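Local coordinates for protein NADP-dependent alcohol dehydrogenase (Entamoeba histolytica, PDB 2OUI) that catalyses the reversible NADP-dependent oxidation of alcohols to the corresponding carbonyl compounds, working as a zinc-containing tetramer, at residues L7-I12 against I49-D54; D54-H59 against F115-F120; V170-I175 against G192-V197. The protein carries 1 engineered substitution. All coordinates share one frame; numbering follows the deposited sequence. Where two conformers were deposited one is given.

Contact 1 (L7-I12 against I49-D54); sequences LGIGRI and IGDRHD
Asp51 meets Gly8 and Ile9 at the tip of a beta hairpin, where a type II beta turn from Gly8 to Arg11 joins strands 2-8 and 11-16; the loop 49-54, which follows helix 38-46, packs against this tip at the protein surface. The CG of Asp51 stands anti to its backbone N (chi1 -166°), which carries OD1 to within 3.3 Å of Ile9 N for a weak, bent hydrogen bond (135° at the hydrogen). A water bridges the same two residues: it donates to Asp51 OD2 and accepts weakly from Ile9 N. The Ile9 side chain lies across the aspartate, with CD1 4.0 Å from Asp51 CA. The Arg52 guanidinium is engaged within its own loop, by the carbonyls of Ile49 and Asp51, and NE by Asn114 O. Its own carbonyl O stays at the contact and receives a CA-H...O approach from Gly8 CA at 3.4 Å. His53 and Asp54 were each modelled in two conformers, so their side-chain contacts are less certain. In the conformer described, the His53 ring turns one face to Leu7 O, which sits 3.1 Å above the ring plane over its centre, and Asp54 OD1 lies 3.9 Å from Leu7 CD2.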
# COMPACT_ATOMS: atom_id res chain seq x y z
N LEU A 7 -13.22 -14.14 38.41
CA LEU A 7 -14.04 -15.23 38.89
C LEU A 7 -15.45 -15.14 38.29
O LEU A 7 -16.17 -16.14 38.22
CB LEU A 7 -14.11 -15.19 40.40
CG LEU A 7 -12.77 -15.12 41.14
CD1 LEU A 7 -13.00 -15.03 42.63
CD2 LEU A 7 -11.92 -16.33 40.80
N GLY A 8 -15.82 -13.95 37.88
CA GLY A 8 -17.12 -13.70 37.25
C GLY A 8 -17.13 -12.23 36.91
O GLY A 8 -16.22 -11.50 37.33
N ILE A 9 -18.11 -11.78 36.14
CA ILE A 9 -18.26 -10.35 35.90
C ILE A 9 -18.30 -9.63 37.24
O ILE A 9 -19.08 -10.00 38.13
CB ILE A 9 -19.49 -10.02 34.99
CG1 ILE A 9 -19.19 -10.49 33.56
CG2 ILE A 9 -19.82 -8.51 35.02
CD1 ILE A 9 -20.35 -10.34 32.58
N GLY A 10 -17.41 -8.65 37.41
CA GLY A 10 -17.34 -7.85 38.64
C GLY A 10 -16.61 -8.45 39.84
O GLY A 10 -16.68 -7.88 40.93
N ARG A 11 -15.93 -9.58 39.67
CA ARG A 11 -15.29 -10.29 40.81
C ARG A 11 -13.89 -10.79 40.46
O ARG A 11 -13.70 -11.48 39.45
CB ARG A 11 -16.13 -11.50 41.26
CG ARG A 11 -17.21 -11.23 42.28
CD ARG A 11 -17.86 -12.52 42.82
NE ARG A 11 -18.10 -13.51 41.76
CZ ARG A 11 -17.58 -14.74 41.74
NH1 ARG A 11 -16.79 -15.17 42.72
NH2 ARG A 11 -17.87 -15.56 40.74
N ILE A 12 -12.90 -10.46 41.29
CA ILE A 12 -11.55 -10.98 41.10
C ILE A 12 -11.03 -11.56 42.39
O ILE A 12 -11.47 -11.16 43.47
CB ILE A 12 -10.53 -9.92 40.55
CG1 ILE A 12 -10.17 -8.86 41.62
CG2 ILE A 12 -11.01 -9.29 39.26
CD1 ILE A 12 -9.14 -7.82 41.07
N ILE A 49 -16.33 -8.34 26.90
CA ILE A 49 -16.10 -9.47 25.98
C ILE A 49 -16.71 -10.78 26.48
O ILE A 49 -16.23 -11.87 26.14
CB ILE A 49 -14.60 -9.66 25.60
CG1 ILE A 49 -13.72 -9.83 26.85
CG2 ILE A 49 -14.14 -8.51 24.66
CD1 ILE A 49 -12.25 -10.14 26.56
N GLY A 50 -17.76 -10.66 27.29
CA GLY A 50 -18.51 -11.80 27.80
C GLY A 50 -18.04 -12.26 29.16
O GLY A 50 -16.96 -11.89 29.61
N ASP A 51 -18.86 -13.08 29.82
CA ASP A 51 -18.53 -13.61 31.14
C ASP A 51 -17.38 -14.61 31.04
O ASP A 51 -17.14 -15.21 29.98
CB ASP A 51 -19.78 -14.28 31.77
CG ASP A 51 -19.63 -14.56 33.28
OD1 ASP A 51 -18.61 -14.20 33.90
OD2 ASP A 51 -20.56 -15.16 33.87
N ARG A 52 -16.64 -14.74 32.14
CA ARG A 52 -15.59 -15.74 32.27
C ARG A 52 -15.64 -16.29 33.67
O ARG A 52 -16.17 -15.65 34.59
CB ARG A 52 -14.20 -15.12 32.05
CG ARG A 52 -14.03 -14.36 30.76
CD ARG A 52 -13.68 -15.31 29.62
NE ARG A 52 -13.25 -14.56 28.45
CZ ARG A 52 -14.08 -14.03 27.56
NH1 ARG A 52 -15.40 -14.15 27.71
NH2 ARG A 52 -13.59 -13.35 26.53
N HIS A 53 -15.13 -17.49 33.83
CA HIS A 53 -14.91 -18.02 35.16
C HIS A 53 -13.51 -18.60 35.21
O HIS A 53 -13.04 -19.22 34.22
CB HIS A 53 -16.00 -19.03 35.56
CG HIS A 53 -17.21 -18.40 36.19
ND1 HIS A 53 -17.90 -17.36 35.60
CD2 HIS A 53 -17.85 -18.67 37.35
CE1 HIS A 53 -18.92 -17.02 36.37
NE2 HIS A 53 -18.91 -17.79 37.44
N ASP A 54 -12.83 -18.31 36.31
CA ASP A 54 -11.49 -18.77 36.65
C ASP A 54 -10.38 -18.44 35.64
O ASP A 54 -9.38 -19.13 35.56
CB ASP A 54 -11.52 -20.25 37.04
CG ASP A 54 -12.54 -20.51 38.15
OD1 ASP A 54 -12.97 -19.53 38.81
OD2 ASP A 54 -12.92 -21.69 38.36
O HOH W 1 -20.84 -13.66 36.43

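Contact 2 (D54-H59 against F115-F120); sequences DMILGH and FKDGVF. With ZN (zinc ion), chain E.
The segment that delivers the zinc ligand His59 is fastened to segment 115-120 by four hydrogen bonds, to Asp117, Gly118, Val119 and Phe120. In strand 55-56, Ile56 N points almost straight (170°) at Asp117 OD1, 3.0 Å away, meeting it from above the carboxylate plane; the other oxygen, OD2, forms a salt bridge with Lys17. Ile56 O then accepts from Gly118 N at 2.9 Å. The next two bonds exchange order: Phe120 N reaches back to Leu57 O (3.0 Å), whereas Val119 N reaches on to Gly58 O (2.9 Å), so the carbonyls of three successive residues are all gripped. Without a side chain, Gly58 lets the Phe120 ring lie flat on its CA, a CH-pi contact with CA 3.5 Å from the ring centroid and 8° off the normal. Val119 CG2 packs 3.5 Å from His59 N. Held in this way, His59 binds the zinc ion through NE2 at 2.1 Å beside Cys37 and Asp150, while its ND1 is bonded to Ser113 OG, a second-shell contact that helps fix the imidazole's rotation. Around the contact, Asp54 and Met55 form a G1 beta bulge opposite Met6 of strand 2-8, Leu57 rests on helix 38-46, and Val119 and Phe120 both pack on Leu34 of strand 27-34.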
# COMPACT_ATOMS: atom_id res chain seq x y z
N ASP A 54 -12.83 -18.31 36.31
CA ASP A 54 -11.49 -18.77 36.65
C ASP A 54 -10.38 -18.44 35.64
O ASP A 54 -9.38 -19.13 35.56
CB ASP A 54 -11.52 -20.25 37.04
CG ASP A 54 -12.54 -20.51 38.15
OD1 ASP A 54 -12.97 -19.53 38.81
OD2 ASP A 54 -12.92 -21.69 38.36
N MET A 55 -10.55 -17.33 34.92
CA MET A 55 -9.52 -16.89 33.96
C MET A 55 -8.47 -16.00 34.62
O MET A 55 -8.78 -14.90 35.09
CB MET A 55 -10.13 -16.14 32.77
CG MET A 55 -9.08 -15.68 31.78
SD MET A 55 -9.79 -14.82 30.39
CE MET A 55 -10.24 -13.29 31.21
N ILE A 56 -7.23 -16.46 34.61
CA ILE A 56 -6.12 -15.66 35.13
C ILE A 56 -5.92 -14.39 34.30
O ILE A 56 -6.03 -14.43 33.07
CB ILE A 56 -4.82 -16.47 35.24
CG1 ILE A 56 -5.04 -17.57 36.30
CG2 ILE A 56 -3.65 -15.54 35.58
CD1 ILE A 56 -3.92 -18.57 36.44
N LEU A 57 -5.68 -13.26 34.98
CA LEU A 57 -5.68 -11.96 34.32
C LEU A 57 -4.28 -11.55 33.90
O LEU A 57 -3.32 -12.25 34.19
CB LEU A 57 -6.31 -10.91 35.24
CG LEU A 57 -7.81 -11.13 35.47
CD1 LEU A 57 -8.26 -10.29 36.63
CD2 LEU A 57 -8.59 -10.78 34.20
N GLY A 58 -4.19 -10.42 33.20
CA GLY A 58 -2.90 -9.86 32.79
C GLY A 58 -2.34 -10.34 31.46
O GLY A 58 -2.44 -11.53 31.10
N HIS A 59 -1.71 -9.42 30.74
CA HIS A 59 -1.13 -9.74 29.44
C HIS A 59 0.10 -8.88 29.13
O HIS A 59 0.45 -8.67 27.96
CB HIS A 59 -2.18 -9.64 28.32
CG HIS A 59 -2.99 -8.37 28.34
ND1 HIS A 59 -4.27 -8.32 28.85
CD2 HIS A 59 -2.71 -7.12 27.89
CE1 HIS A 59 -4.74 -7.08 28.74
NE2 HIS A 59 -3.81 -6.34 28.16
N PHE A 115 -9.18 -15.17 26.43
CA PHE A 115 -9.81 -16.47 26.61
C PHE A 115 -8.83 -17.52 27.16
O PHE A 115 -9.22 -18.66 27.41
CB PHE A 115 -10.46 -16.96 25.31
CG PHE A 115 -9.50 -17.00 24.13
CD1 PHE A 115 -8.65 -18.09 23.94
CD2 PHE A 115 -9.46 -15.95 23.23
CE1 PHE A 115 -7.77 -18.13 22.86
CE2 PHE A 115 -8.58 -15.98 22.16
CZ PHE A 115 -7.73 -17.08 21.98
N LYS A 116 -7.56 -17.12 27.35
CA LYS A 116 -6.50 -18.00 27.90
C LYS A 116 -6.02 -17.38 29.21
O LYS A 116 -6.02 -16.16 29.37
CB LYS A 116 -5.33 -18.10 26.91
CG LYS A 116 -4.09 -18.92 27.36
CD LYS A 116 -2.96 -18.87 26.33
CE LYS A 116 -1.82 -19.82 26.69
NZ LYS A 116 -0.73 -19.81 25.62
N ASP A 117 -5.62 -18.23 30.15
CA ASP A 117 -5.04 -17.73 31.39
C ASP A 117 -3.85 -16.81 31.06
O ASP A 117 -2.98 -17.16 30.25
CB ASP A 117 -4.56 -18.87 32.27
CG ASP A 117 -5.70 -19.63 32.95
OD1 ASP A 117 -6.77 -19.05 33.23
OD2 ASP A 117 -5.50 -20.83 33.22
N GLY A 118 -3.84 -15.64 31.69
CA GLY A 118 -2.83 -14.62 31.40
C GLY A 118 -1.61 -14.75 32.29
O GLY A 118 -1.32 -15.83 32.78
N VAL A 119 -0.92 -13.63 32.49
CA VAL A 119 0.43 -13.61 33.01
C VAL A 119 0.51 -13.36 34.52
O VAL A 119 1.62 -13.40 35.09
CB VAL A 119 1.35 -12.60 32.23
CG1 VAL A 119 1.42 -12.98 30.74
CG2 VAL A 119 0.88 -11.16 32.40
N PHE A 120 -0.63 -13.11 35.18
CA PHE A 120 -0.61 -12.83 36.63
C PHE A 120 -0.61 -14.13 37.45
O PHE A 120 -1.47 -14.35 38.29
CB PHE A 120 -1.79 -11.96 37.08
CG PHE A 120 -1.77 -10.54 36.53
CD1 PHE A 120 -0.62 -10.00 35.98
CD2 PHE A 120 -2.90 -9.73 36.65
CE1 PHE A 120 -0.59 -8.68 35.50
CE2 PHE A 120 -2.90 -8.42 36.17
CZ PHE A 120 -1.75 -7.89 35.61
ZN ZN E . -3.85 -4.37 27.51

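Contact 3 (V170-I175 against G192-V197); sequences VCVIGI and GRIFAV. With EDO (1,2-ethanediol), chain J.
Two neighbouring parallel strands, 170-173 and 194-197, pair here as the first and last elements of a beta-alpha-beta unit in the six-stranded parallel sheet of a Rossmann-type domain. Their directions differ by 15°, and five backbone hydrogen bonds link them. Val170 N donates to Arg193 O, Phe195 N to Val170 O, Val172 N to Phe195 O and Val197 N to Val172 O; the last, at 2.8 Å and 177°, is almost linear. Gly174 N extends the ladder past the strand end to Val197 O (3.0 Å).

Cys171 and Val197 meet on one face of the sheet: SG stands anti to its backbone N (chi1 -178°) and touches Val197 CG2 at 3.5 Å, while Phe195 CB, on the same face, lies 4.1 Å from the same SG. On the opposite face Val172 CG2 approaches Ile194 CG2 at 4.3 Å. Beyond the strand, in one of two deposited conformers and so with some uncertainty, Ile175 CD1 lies 3.6 Å from Ala196 CB. Its N donates to O2 of a 1,2-ethanediol at 2.9 Å; the diol also binds Ser199 N and Arg200 N. Gly174 begins a GxGxxG pattern, consistent with a place where the NADP cofactor probably binds.

Helix 177-188 covers the face bearing Val172, and helix 223-230 the face bearing Cys171 and Val197. Strand 236-241 flanks 170-173, strand 214-216 flanks 194-197, and Lys313 of a third subunit packs on Ile194.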
# COMPACT_ATOMS: atom_id res chain seq x y z
N VAL A 170 -1.51 15.80 13.16
CA VAL A 170 -2.16 14.61 13.67
C VAL A 170 -2.87 15.00 14.96
O VAL A 170 -2.38 15.87 15.70
CB VAL A 170 -1.13 13.48 13.93
CG1 VAL A 170 -1.74 12.28 14.73
CG2 VAL A 170 -0.49 12.98 12.59
N CYS A 171 -4.01 14.36 15.22
CA CYS A 171 -4.63 14.46 16.56
C CYS A 171 -4.67 13.07 17.18
O CYS A 171 -5.11 12.12 16.54
CB CYS A 171 -6.05 15.00 16.47
SG CYS A 171 -6.83 15.18 18.09
N VAL A 172 -4.19 12.95 18.42
CA VAL A 172 -4.37 11.73 19.21
C VAL A 172 -5.44 12.01 20.26
O VAL A 172 -5.29 12.93 21.08
CB VAL A 172 -3.06 11.34 19.94
CG1 VAL A 172 -3.30 10.11 20.82
CG2 VAL A 172 -1.95 11.08 18.93
N ILE A 173 -6.54 11.26 20.22
CA ILE A 173 -7.63 11.45 21.20
C ILE A 173 -7.52 10.36 22.26
O ILE A 173 -7.72 9.18 21.97
CB ILE A 173 -9.03 11.41 20.55
CG1 ILE A 173 -9.10 12.41 19.40
CG2 ILE A 173 -10.10 11.71 21.59
CD1 ILE A 173 -10.35 12.28 18.52
N GLY A 174 -7.16 10.78 23.47
CA GLY A 174 -7.06 9.88 24.60
C GLY A 174 -5.60 9.69 24.87
O GLY A 174 -4.87 9.16 24.03
N ILE A 175 -5.15 10.15 26.03
CA ILE A 175 -3.74 10.18 26.38
C ILE A 175 -3.42 9.37 27.66
O ILE A 175 -2.68 9.84 28.50
CB ILE A 175 -3.25 11.65 26.53
CG1 ILE A 175 -3.58 12.47 25.28
CG2 ILE A 175 -1.75 11.73 26.76
CD1 ILE A 175 -2.91 11.96 24.02
N GLY A 192 4.32 16.31 12.28
CA GLY A 192 4.80 17.63 12.64
C GLY A 192 3.97 18.12 13.82
O GLY A 192 4.28 17.83 14.98
N ARG A 193 2.90 18.84 13.53
CA ARG A 193 2.06 19.31 14.62
C ARG A 193 1.25 18.11 15.14
O ARG A 193 0.65 17.37 14.35
CB ARG A 193 1.14 20.42 14.11
CG ARG A 193 0.32 21.06 15.19
CD ARG A 193 -0.28 22.38 14.69
NE ARG A 193 -0.74 23.20 15.80
CZ ARG A 193 -1.52 24.26 15.68
NH1 ARG A 193 -1.94 24.64 14.46
NH2 ARG A 193 -1.89 24.93 16.76
N ILE A 194 1.28 17.90 16.46
CA ILE A 194 0.50 16.82 17.06
C ILE A 194 -0.38 17.37 18.19
O ILE A 194 0.14 17.88 19.18
CB ILE A 194 1.40 15.64 17.61
CG1 ILE A 194 2.21 14.99 16.50
CG2 ILE A 194 0.54 14.56 18.25
CD1 ILE A 194 3.36 14.09 17.03
N PHE A 195 -1.71 17.31 18.00
CA PHE A 195 -2.66 17.67 19.05
C PHE A 195 -2.90 16.44 19.90
O PHE A 195 -3.09 15.36 19.36
CB PHE A 195 -4.01 18.09 18.46
CG PHE A 195 -3.94 19.33 17.61
CD1 PHE A 195 -3.71 19.24 16.24
CD2 PHE A 195 -4.11 20.57 18.19
CE1 PHE A 195 -3.64 20.41 15.47
CE2 PHE A 195 -4.05 21.74 17.42
CZ PHE A 195 -3.83 21.65 16.05
N ALA A 196 -2.91 16.61 21.21
CA ALA A 196 -3.14 15.50 22.15
C ALA A 196 -4.35 15.89 23.01
O ALA A 196 -4.29 16.84 23.78
CB ALA A 196 -1.90 15.28 23.03
N VAL A 197 -5.44 15.16 22.84
CA VAL A 197 -6.67 15.45 23.55
C VAL A 197 -6.68 14.63 24.84
O VAL A 197 -6.77 13.39 24.81
CB VAL A 197 -7.90 15.12 22.69
CG1 VAL A 197 -9.19 15.36 23.47
CG2 VAL A 197 -7.87 15.93 21.38
C1 EDO J . -5.99 11.59 30.17
O1 EDO J . -6.99 12.61 30.10
C2 EDO J . -6.37 10.47 29.22
O2 EDO J . -7.05 11.02 28.08

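How the contacts relate
From the N terminus the three contacts follow one another in series, none nested in or crossing another. Contact 1 closes a loop holding the rest of strand 11-16, strand 27-34 and helix 38-46. Contact 2 opens at Asp54, which the two share, and closes over strands 61-68 and 80-83 and helix 93-96. Their centres are 11 Å apart, they touch through Ile12 CG2 and Leu57 CD1 (3.9 Å), and both reach the small antiparallel sheet of strands 2-8, 11-16 and 55-56. Contact 3 closes the short loop around helix 177-188 on the opposite side of the chain's centre, its centre about 32 Å from that of contact 2.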